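Local coordinates for exodeoxyribonuclease (Neisseria meningitidis, PDB 2JC5), which probably cleaves the DNA backbone at abasic sites as a magnesium- or manganese-dependent AP endonuclease of the ExoA family, acting in DNA repair, at residues 189-194 with 223-228; 77-82 with 97-102; 108-113 with 121-126. All blocks are in the same frame, centred on the assembly; numbering follows the deposited sequence. Where two conformers were deposited one is given.

Contact 1 (189-194 with 223-228)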
loop_
_atom_site.group_PDB
_atom_site.type_symbol
_atom_site.label_atom_id
_atom_site.label_comp_id
_atom_site.label_asym_id
_atom_site.label_seq_id
_atom_site.Cartn_x
_atom_site.Cartn_y
_atom_site.Cartn_z
ATOM N N THR A 189 13.763 3.055 0.745
ATOM C CA THR A 189 13.970 2.432 -0.558
ATOM C C THR A 189 12.621 2.116 -1.184
ATOM O O THR A 189 11.816 1.409 -0.592
ATOM C CB THR A 189 14.793 1.126 -0.422
ATOM O OG1 THR A 189 16.107 1.444 0.041
ATOM C CG2 THR A 189 14.909 0.362 -1.745
ATOM N N ASP A 190 12.418 2.593 -2.412
ATOM C CA ASP A 190 11.266 2.243 -3.230
ATOM C C ASP A 190 11.618 0.886 -3.821
ATOM O O ASP A 190 12.420 0.781 -4.750
ATOM C CB ASP A 190 11.090 3.354 -4.280
ATOM C CG ASP A 190 10.047 3.053 -5.303
ATOM O OD1 ASP A 190 9.529 1.912 -5.329
ATOM O OD2 ASP A 190 9.749 3.995 -6.089
ATOM N N MET A 191 11.044 -0.167 -3.264
ATOM C CA MET A 191 11.592 -1.498 -3.501
ATOM C C MET A 191 11.507 -1.907 -4.965
ATOM O O MET A 191 12.459 -2.480 -5.513
ATOM C CB MET A 191 10.916 -2.541 -2.618
ATOM C CG MET A 191 11.810 -3.711 -2.281
ATOM S SD MET A 191 13.327 -3.290 -1.362
ATOM C CE MET A 191 14.632 -3.374 -2.607
ATOM N N TRP A 192 10.373 -1.620 -5.602
ATOM C CA TRP A 192 10.197 -1.976 -6.998
ATOM C C TRP A 192 11.243 -1.293 -7.882
ATOM O O TRP A 192 11.892 -1.921 -8.730
ATOM C CB TRP A 192 8.803 -1.590 -7.514
ATOM C CG TRP A 192 8.661 -1.934 -8.954
ATOM C CD1 TRP A 192 8.896 -1.130 -10.025
ATOM C CD2 TRP A 192 8.351 -3.233 -9.482
ATOM N NE1 TRP A 192 8.716 -1.844 -11.202
ATOM C CE2 TRP A 192 8.377 -3.134 -10.893
ATOM C CE3 TRP A 192 8.038 -4.467 -8.900
ATOM C CZ2 TRP A 192 8.092 -4.204 -11.717
ATOM C CZ3 TRP A 192 7.752 -5.530 -9.729
ATOM C CH2 TRP A 192 7.798 -5.398 -11.127
ATOM N N ARG A 193 11.394 0.013 -7.702
ATOM C CA ARG A 193 12.257 0.792 -8.592
ATOM C C ARG A 193 13.706 0.427 -8.364
ATOM O O ARG A 193 14.509 0.464 -9.298
ATOM C CB ARG A 193 12.031 2.280 -8.363
ATOM C CG ARG A 193 12.816 3.200 -9.242
ATOM C CD ARG A 193 12.642 2.952 -10.704
ATOM N NE ARG A 193 11.257 3.051 -11.144
ATOM C CZ ARG A 193 10.589 2.132 -11.836
ATOM N NH1 ARG A 193 11.130 0.970 -12.184
ATOM N NH2 ARG A 193 9.325 2.380 -12.181
ATOM N N THR A 194 14.044 0.047 -7.135
ATOM C CA THR A 194 15.400 -0.368 -6.826
ATOM C C THR A 194 15.707 -1.726 -7.426
ATOM O O THR A 194 16.793 -1.932 -7.995
ATOM C CB THR A 194 15.649 -0.309 -5.310
ATOM O OG1 THR A 194 15.686 1.068 -4.926
ATOM C CG2 THR A 194 16.974 -0.946 -4.931
ATOM N N GLN A 223 6.124 -0.672 -1.924
ATOM C CA GLN A 223 6.702 -1.136 -0.658
ATOM C C GLN A 223 7.927 -0.276 -0.399
ATOM O O GLN A 223 8.902 -0.359 -1.132
ATOM C CB GLN A 223 7.035 -2.633 -0.732
ATOM C CG GLN A 223 5.780 -3.494 -0.878
ATOM C CD GLN A 223 5.954 -4.991 -0.569
ATOM O OE1 GLN A 223 6.881 -5.425 0.119
ATOM N NE2 GLN A 223 5.023 -5.778 -1.069
ATOM N N MET A 224 7.826 0.613 0.587
ATOM C CA MET A 224 8.956 1.443 1.005
ATOM C C MET A 224 9.655 0.743 2.161
ATOM O O MET A 224 9.001 0.383 3.132
ATOM C CB MET A 224 8.507 2.831 1.461
ATOM C CG MET A 224 7.923 3.693 0.353
ATOM S SD MET A 224 9.210 4.225 -0.810
ATOM C CE MET A 224 8.328 5.545 -1.647
ATOM N N VAL A 225 10.970 0.550 2.059
ATOM C CA VAL A 225 11.683 -0.362 2.952
ATOM C C VAL A 225 12.917 0.306 3.568
ATOM O O VAL A 225 13.594 1.115 2.927
ATOM C CB VAL A 225 12.077 -1.651 2.166
ATOM C CG1 VAL A 225 12.664 -2.717 3.079
ATOM C CG2 VAL A 225 10.856 -2.226 1.431
ATOM N N THR A 226 13.214 -0.063 4.811
ATOM C CA THR A 226 14.436 0.364 5.512
ATOM C C THR A 226 15.670 -0.293 4.878
ATOM O O THR A 226 15.534 -1.273 4.156
ATOM C CB THR A 226 14.315 0.019 6.993
ATOM O OG1 THR A 226 13.851 -1.325 7.135
ATOM C CG2 THR A 226 13.342 0.978 7.654
ATOM N N PRO A 227 16.868 0.284 5.106
ATOM C CA PRO A 227 18.043 -0.131 4.323
ATOM C C PRO A 227 18.483 -1.589 4.415
ATOM O O PRO A 227 18.709 -2.216 3.369
ATOM C CB PRO A 227 19.150 0.812 4.817
ATOM C CG PRO A 227 18.481 1.895 5.513
ATOM C CD PRO A 227 17.158 1.438 5.974
ATOM N N GLU A 228 18.573 -2.163 5.611
ATOM C CA GLU A 228 19.135 -3.508 5.704
ATOM C C GLU A 228 18.167 -4.512 5.118
ATOM O O GLU A 228 18.564 -5.436 4.402
ATOM C CB GLU A 228 19.533 -3.842 7.138
ATOM C CG GLU A 228 20.726 -2.975 7.550
ATOM C CD GLU A 228 21.061 -2.996 9.017
ATOM O OE1 GLU A 228 20.257 -2.500 9.826
ATOM O OE2 GLU A 228 22.170 -3.473 9.361
HETATM O O HOH W 1 16.170 2.074 2.727
HETATM O O HOH W 2 7.821 -0.197 -4.534
#
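T189 and V225 form an antiparallel hydrogen-bonded pair, and their reciprocal backbone bonds open a short ladder. T189 N gives its proton to V225 O at 2.9 Å, and V225 N returns one to T189 O over the same distance. A third bond runs from M191 N to Q223 O (3.0 Å), so the first turn of the helix is tied to the strand that the preceding residues pair with. T189 O also receives a CA-H...O contact from M224.

Two waters extend this network. One accepts from T189 OG1 and donates to V225 O, so bridging that hydroxyl to the carbonyl of its strand partner. The other joins D190 OD1 to the backbone N atoms of W192 and Q223, a polar link just where D190 serves as N-cap residue; D190 OD2 is held in a salt bridge to R219.

Sulfur dominates the apolar contacts. M224 SD lies 3.7 Å from D190 CA, beside the non-hydrogen-bonded pair D190-M224. M191 has CG anti to the backbone N (chi1 -151°), and the bend at chi2 then brings SD to 3.9 Å from V225 CG2, the two side chains crossing obliquely.

The contact thus adds strand 189-190 to strand 217-225 and starts helix 191-195 against it. M191 and V225 both touch Y254 of strand 250-254 and A230 of helix 227-230, while M191 and W192 also reach strand 233-238.

Contact 2 (77-82 with 97-102)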
loop_
_atom_site.group_PDB
_atom_site.type_symbol
_atom_site.label_atom_id
_atom_site.label_comp_id
_atom_site.label_asym_id
_atom_site.label_seq_id
_atom_site.Cartn_x
_atom_site.Cartn_y
_atom_site.Cartn_z
ATOM N N PRO A 77 1.253 -11.001 15.431
ATOM C CA PRO A 77 2.105 -9.882 15.793
ATOM C C PRO A 77 2.211 -9.750 17.296
ATOM O O PRO A 77 1.285 -10.106 18.033
ATOM C CB PRO A 77 1.410 -8.678 15.171
ATOM C CG PRO A 77 0.061 -9.091 14.832
ATOM C CD PRO A 77 -0.007 -10.577 14.788
ATOM N N ASP A 78 3.351 -9.283 17.766
ATOM C CA ASP A 78 3.472 -9.062 19.204
ATOM C C ASP A 78 3.063 -7.672 19.641
ATOM O O ASP A 78 2.906 -7.417 20.826
ATOM C CB ASP A 78 4.850 -9.428 19.711
ATOM C CG ASP A 78 5.920 -8.816 18.929
ATOM O OD1 ASP A 78 5.906 -7.579 18.825
ATOM O OD2 ASP A 78 6.779 -9.573 18.430
ATOM N N ASN A 79 2.841 -6.794 18.666
ATOM C CA ASN A 79 2.360 -5.452 18.925
ATOM C C ASN A 79 1.626 -4.963 17.691
ATOM O O ASN A 79 1.995 -5.316 16.566
ATOM C CB ASN A 79 3.530 -4.531 19.256
ATOM C CG ASN A 79 3.085 -3.144 19.639
ATOM O OD1 ASN A 79 2.319 -2.968 20.591
ATOM N ND2 ASN A 79 3.568 -2.141 18.906
ATOM N N VAL A 80 0.575 -4.181 17.915
ATOM C CA VAL A 80 -0.244 -3.632 16.834
ATOM C C VAL A 80 -0.583 -2.176 17.153
ATOM O O VAL A 80 -0.960 -1.859 18.280
ATOM C CB VAL A 80 -1.550 -4.438 16.653
ATOM C CG1 VAL A 80 -2.479 -3.803 15.602
ATOM C CG2 VAL A 80 -1.245 -5.891 16.284
ATOM N N GLN A 81 -0.395 -1.295 16.167
ATOM C CA GLN A 81 -0.826 0.079 16.248
ATOM C C GLN A 81 -1.950 0.313 15.249
ATOM O O GLN A 81 -1.776 0.130 14.039
ATOM C CB GLN A 81 0.349 1.018 15.968
ATOM C CG GLN A 81 0.030 2.487 16.097
ATOM C CD GLN A 81 1.141 3.384 15.656
ATOM O OE1 GLN A 81 2.292 2.981 15.650
ATOM N NE2 GLN A 81 0.797 4.605 15.251
ATOM N N ILE A 82 -3.096 0.741 15.765
ATOM C CA ILE A 82 -4.264 1.061 14.953
ATOM C C ILE A 82 -4.335 2.577 14.834
ATOM O O ILE A 82 -4.568 3.287 15.816
ATOM C CB ILE A 82 -5.566 0.537 15.599
ATOM C CG1 ILE A 82 -5.464 -0.953 15.865
ATOM C CG2 ILE A 82 -6.781 0.847 14.718
ATOM C CD1 ILE A 82 -5.343 -1.838 14.638
ATOM N N ARG A 97 -0.264 -0.766 11.723
ATOM C CA ARG A 97 1.112 -1.246 11.853
ATOM C C ARG A 97 1.139 -2.507 12.692
ATOM O O ARG A 97 0.586 -2.527 13.787
ATOM C CB ARG A 97 1.974 -0.192 12.527
ATOM C CG ARG A 97 3.380 -0.657 12.851
ATOM C CD ARG A 97 4.234 0.439 13.430
ATOM N NE ARG A 97 5.518 -0.086 13.896
ATOM C CZ ARG A 97 6.589 0.648 14.185
ATOM N NH1 ARG A 97 6.583 1.963 14.059
ATOM N NH2 ARG A 97 7.703 0.050 14.584
ATOM N N CYS A 98 1.799 -3.537 12.186
ATOM C CA CYS A 98 1.988 -4.788 12.924
ATOM C C CYS A 98 3.464 -5.083 13.096
ATOM O O CYS A 98 4.235 -5.020 12.136
ATOM C CB CYS A 98 1.301 -5.931 12.205
ATOM S SG CYS A 98 -0.480 -5.817 12.252
ATOM N N ASP A 99 3.849 -5.396 14.334
ATOM C CA ASP A 99 5.233 -5.701 14.695
ATOM C C ASP A 99 5.419 -7.194 14.980
ATOM O O ASP A 99 4.585 -7.833 15.638
ATOM C CB ASP A 99 5.649 -4.926 15.952
ATOM C CG ASP A 99 5.583 -3.429 15.794
ATOM O OD1 ASP A 99 5.564 -2.932 14.648
ATOM O OD2 ASP A 99 5.540 -2.757 16.847
ATOM N N PHE A 100 6.522 -7.731 14.475
ATOM C CA PHE A 100 6.907 -9.120 14.675
ATOM C C PHE A 100 8.379 -9.108 15.051
ATOM O O PHE A 100 9.248 -9.034 14.179
ATOM C CB PHE A 100 6.729 -9.941 13.400
ATOM C CG PHE A 100 5.396 -9.770 12.733
ATOM C CD1 PHE A 100 5.182 -8.718 11.859
ATOM C CD2 PHE A 100 4.356 -10.673 12.956
ATOM C CE1 PHE A 100 3.943 -8.545 11.226
ATOM C CE2 PHE A 100 3.130 -10.517 12.323
ATOM C CZ PHE A 100 2.919 -9.473 11.451
ATOM N N GLY A 101 8.678 -9.126 16.345
ATOM C CA GLY A 101 10.045 -8.918 16.774
ATOM C C GLY A 101 10.520 -7.572 16.253
ATOM O O GLY A 101 9.846 -6.566 16.446
ATOM N N ARG A 102 11.622 -7.573 15.512
ATOM C CA ARG A 102 12.196 -6.351 14.972
ATOM C C ARG A 102 11.674 -5.958 13.588
ATOM O O ARG A 102 12.152 -4.984 13.022
ATOM C CB ARG A 102 13.713 -6.482 14.962
ATOM C CG ARG A 102 14.310 -6.496 16.368
ATOM C CD ARG A 102 14.275 -5.113 17.010
ATOM N NE ARG A 102 15.277 -4.260 16.372
ATOM C CZ ARG A 102 15.521 -2.997 16.710
ATOM N NH1 ARG A 102 14.772 -2.384 17.611
ATOM N NH2 ARG A 102 16.465 -2.331 16.078
HETATM O O HOH W 3 7.974 -6.386 18.468
HETATM O O HOH W 4 4.332 3.732 13.828
#
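N79 and D99, and likewise Q81 and R97, are hydrogen-bonded pairs of two antiparallel strands, 79-82 and 97-100, whose short-segment axes approach to 4.8 Å, their N-to-C directions 170° apart. Ahead of the ladder, D78 N reaches D99 O over a more bent path.

On the face bearing N79, Q81, R97 and D99 the side chains are polar. In one of its two modelled conformers N79 stands with CG anti to the backbone N (chi1 -176°), and there ND2 donates nearly straight to D99 OD2 at 2.9 Å, meeting that oxygen from above the carboxylate plane. R97 NE binds the other oxygen, D99 OD1, at 2.9 Å, in a salt bridge using the syn lone pair. D99 OD1 also accepts from S104 OG, and R97 has a second acidic partner, E140, reached through NH2. A water links Q81 OE1 with R97 NH1, while Q81 NE2 is hydrogen-bonded to G83 O.

This ladder makes 79-82 the neighbour of 95-100 in one of the two sheets of the DNase I-like fold, with strand 103-109 on the other flank. On the face of V80 and C98, V80 CG2 lies 4.1 Å from C98 SG.

P77, just before strand 79-82, sets CB over one face of the F100 ring, 4.2 Å from its centroid. D78 OD2 takes the proton of G101 N through its syn lone pair, nearly straight, at 2.9 Å.

Contact 3 (108-113 with 121-126). With BCN (bicine), chain C.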
loop_
_atom_site.group_PDB
_atom_site.type_symbol
_atom_site.label_atom_id
_atom_site.label_comp_id
_atom_site.label_asym_id
_atom_site.label_seq_id
_atom_site.Cartn_x
_atom_site.Cartn_y
_atom_site.Cartn_z
ATOM N N LEU A 108 -0.980 1.195 4.411
ATOM C CA LEU A 108 -1.230 2.622 4.293
ATOM C C LEU A 108 -2.127 2.905 3.106
ATOM O O LEU A 108 -1.865 2.419 2.022
ATOM C CB LEU A 108 0.100 3.345 4.051
ATOM C CG LEU A 108 0.016 4.843 3.716
ATOM C CD1 LEU A 108 -0.412 5.668 4.909
ATOM C CD2 LEU A 108 1.351 5.364 3.172
ATOM N N TYR A 109 -3.163 3.714 3.312
ATOM C CA TYR A 109 -4.005 4.191 2.230
ATOM C C TYR A 109 -3.966 5.710 2.264
ATOM O O TYR A 109 -4.659 6.356 3.064
ATOM C CB TYR A 109 -5.425 3.671 2.363
ATOM C CG TYR A 109 -6.358 4.044 1.235
ATOM C CD1 TYR A 109 -5.918 4.141 -0.081
ATOM C CD2 TYR A 109 -7.677 4.300 1.490
ATOM C CE1 TYR A 109 -6.770 4.463 -1.088
ATOM C CE2 TYR A 109 -8.538 4.641 0.485
ATOM C CZ TYR A 109 -8.090 4.720 -0.804
ATOM O OH TYR A 109 -8.966 5.062 -1.814
ATOM N N LEU A 110 -3.115 6.272 1.409
ATOM C CA LEU A 110 -2.903 7.718 1.369
ATOM C C LEU A 110 -4.085 8.388 0.652
ATOM O O LEU A 110 -4.578 7.854 -0.319
ATOM C CB LEU A 110 -1.575 7.999 0.678
ATOM C CG LEU A 110 -0.862 9.302 0.974
ATOM C CD1 LEU A 110 0.656 9.103 0.890
ATOM C CD2 LEU A 110 -1.343 10.368 -0.004
ATOM N N PRO A 111 -4.604 9.516 1.169
ATOM C CA PRO A 111 -5.764 10.146 0.535
ATOM C C PRO A 111 -5.545 10.487 -0.937
ATOM O O PRO A 111 -4.438 10.906 -1.320
ATOM C CB PRO A 111 -5.937 11.451 1.338
ATOM C CG PRO A 111 -5.310 11.193 2.633
ATOM C CD PRO A 111 -4.158 10.274 2.351
ATOM N N SER A 112 -6.570 10.298 -1.752
ATOM C CA SER A 112 -6.548 10.739 -3.137
ATOM C C SER A 112 -7.017 12.185 -3.206
ATOM O O SER A 112 -7.804 12.637 -2.375
ATOM C CB SER A 112 -7.426 9.856 -4.003
ATOM O OG SER A 112 -8.720 9.781 -3.464
ATOM N N GLY A 113 -6.523 12.916 -4.193
ATOM C CA GLY A 113 -6.857 14.327 -4.350
ATOM C C GLY A 113 -7.633 14.686 -5.592
ATOM O O GLY A 113 -8.035 15.825 -5.723
ATOM N N GLN A 121 -6.191 19.207 -0.682
ATOM C CA GLN A 121 -5.650 19.818 0.539
ATOM C C GLN A 121 -5.501 18.828 1.681
ATOM O O GLN A 121 -4.485 18.828 2.367
ATOM C CB GLN A 121 -6.487 21.023 0.967
ATOM C CG GLN A 121 -6.240 22.229 0.096
ATOM C CD GLN A 121 -4.795 22.716 0.175
ATOM O OE1 GLN A 121 -4.239 22.908 1.264
ATOM N NE2 GLN A 121 -4.176 22.907 -0.986
ATOM N N VAL A 122 -6.496 17.973 1.889
ATOM C CA VAL A 122 -6.359 16.878 2.875
ATOM C C VAL A 122 -5.132 16.024 2.542
ATOM O O VAL A 122 -4.366 15.661 3.429
ATOM C CB VAL A 122 -7.626 15.971 2.953
ATOM C CG1 VAL A 122 -7.365 14.704 3.771
ATOM C CG2 VAL A 122 -8.802 16.768 3.515
ATOM N N LYS A 123 -4.949 15.707 1.256
ATOM C CA LYS A 123 -3.834 14.898 0.838
ATOM C C LYS A 123 -2.527 15.580 1.207
ATOM O O LYS A 123 -1.651 14.956 1.792
ATOM C CB LYS A 123 -3.924 14.604 -0.661
ATOM C CG LYS A 123 -2.819 13.732 -1.227
ATOM C CD LYS A 123 -3.078 13.461 -2.698
ATOM C CE LYS A 123 -2.139 12.446 -3.271
ATOM N NZ LYS A 123 -2.255 12.296 -4.767
ATOM N N TYR A 124 -2.399 16.871 0.899
ATOM C CA TYR A 124 -1.177 17.584 1.275
ATOM C C TYR A 124 -0.982 17.656 2.784
ATOM O O TYR A 124 0.136 17.511 3.249
ATOM C CB TYR A 124 -1.130 18.991 0.683
ATOM C CG TYR A 124 -0.748 19.055 -0.783
ATOM C CD1 TYR A 124 0.354 18.353 -1.265
ATOM C CD2 TYR A 124 -1.445 19.871 -1.671
ATOM C CE1 TYR A 124 0.743 18.440 -2.590
ATOM C CE2 TYR A 124 -1.057 19.974 -3.007
ATOM C CZ TYR A 124 0.032 19.238 -3.455
ATOM O OH TYR A 124 0.423 19.322 -4.772
ATOM N N ARG A 125 -2.044 17.876 3.555
ATOM C CA ARG A 125 -1.909 17.840 5.007
ATOM C C ARG A 125 -1.485 16.444 5.504
ATOM O O ARG A 125 -0.698 16.316 6.439
ATOM C CB ARG A 125 -3.198 18.330 5.674
ATOM C CG ARG A 125 -3.421 19.818 5.449
ATOM C CD ARG A 125 -4.457 20.396 6.378
ATOM N NE ARG A 125 -5.805 19.925 6.062
ATOM C CZ ARG A 125 -6.463 18.962 6.705
ATOM N NH1 ARG A 125 -5.917 18.321 7.734
ATOM N NH2 ARG A 125 -7.694 18.639 6.321
ATOM N N PHE A 126 -1.981 15.383 4.869
ATOM C CA PHE A 126 -1.534 14.037 5.216
ATOM C C PHE A 126 -0.039 13.834 4.950
ATOM O O PHE A 126 0.701 13.297 5.778
ATOM C CB PHE A 126 -2.344 13.025 4.427
ATOM C CG PHE A 126 -2.125 11.606 4.859
ATOM C CD1 PHE A 126 -0.993 10.896 4.479
ATOM C CD2 PHE A 126 -3.059 10.985 5.656
ATOM C CE1 PHE A 126 -0.799 9.592 4.904
ATOM C CE2 PHE A 126 -2.893 9.675 6.069
ATOM C CZ PHE A 126 -1.750 8.982 5.690
HETATM N N1 BCN C . -5.321 9.172 -8.644
HETATM C C1 BCN C . -4.536 9.734 -7.520
HETATM C C2 BCN C . -5.288 10.793 -6.752
HETATM O O21 BCN C . -4.747 11.260 -5.708
HETATM O O22 BCN C . -6.400 11.159 -7.167
HETATM C C3 BCN C . -5.753 7.786 -8.414
HETATM C C4 BCN C . -7.112 7.797 -7.742
HETATM O O4 BCN C . -8.084 8.600 -8.457
HETATM C C5 BCN C . -4.561 9.285 -9.940
HETATM C C6 BCN C . -5.518 9.435 -11.115
HETATM O O6 BCN C . -6.625 10.281 -10.800
#
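F126 turns one face of its ring to P111, whose CD lies over it in a CH-pi contact, 3.7 Å from the centroid and offset toward the rim; proline and phenylalanine cross at about a right angle. L108 CD1 approaches the same ring at its edge, 3.7 Å from F126 CZ, and L110 CG comes obliquely to F126 CD1, at 3.9 Å.

K123 makes the polar half of the contact. Its chain is extended throughout, with CG anti to the backbone N (chi1 -179°), and passes P111 O closely, K123 CD standing 3.2 Å from that buried oxygen, which has no hydrogen-bonding partner. At its far end, K123 NZ donates to O21 of bicine at 2.9 Å. G113 N grips the same carboxylate oxygen at 2.9 Å. The ammonium is further held by E175, N151 O and S169, which probably favours its charged form.

Strand 103-109 and helix 117-139 are the first two elements of a beta-alpha-beta unit completed by strand 143-147, and the loop between them lines the bicine pocket beside N151, the predicted transition-state stabiliser. F89 of helix 87-90 meets F126 edge-to-face.

All three contacts reach one mixed sheet at different places, and none touches another. Contacts 1 and 3 are buried, whereas contact 2 is only partly so and lies away from the annotated sites. Contacts 2 and 3 draw on neighbouring strands, 95-100 and 103-109. Chemistry follows position: contacts 1 and 2 are backbone ladders, the first short and buried, with methionine sulfur in its apolar contacts, the second longer, with a polar network on one face. Contact 3 instead packs a strand end and loop on a helix without a direct hydrogen bond between them; its polar groups meet through bound bicine, in the pocket near the predicted catalytic residues.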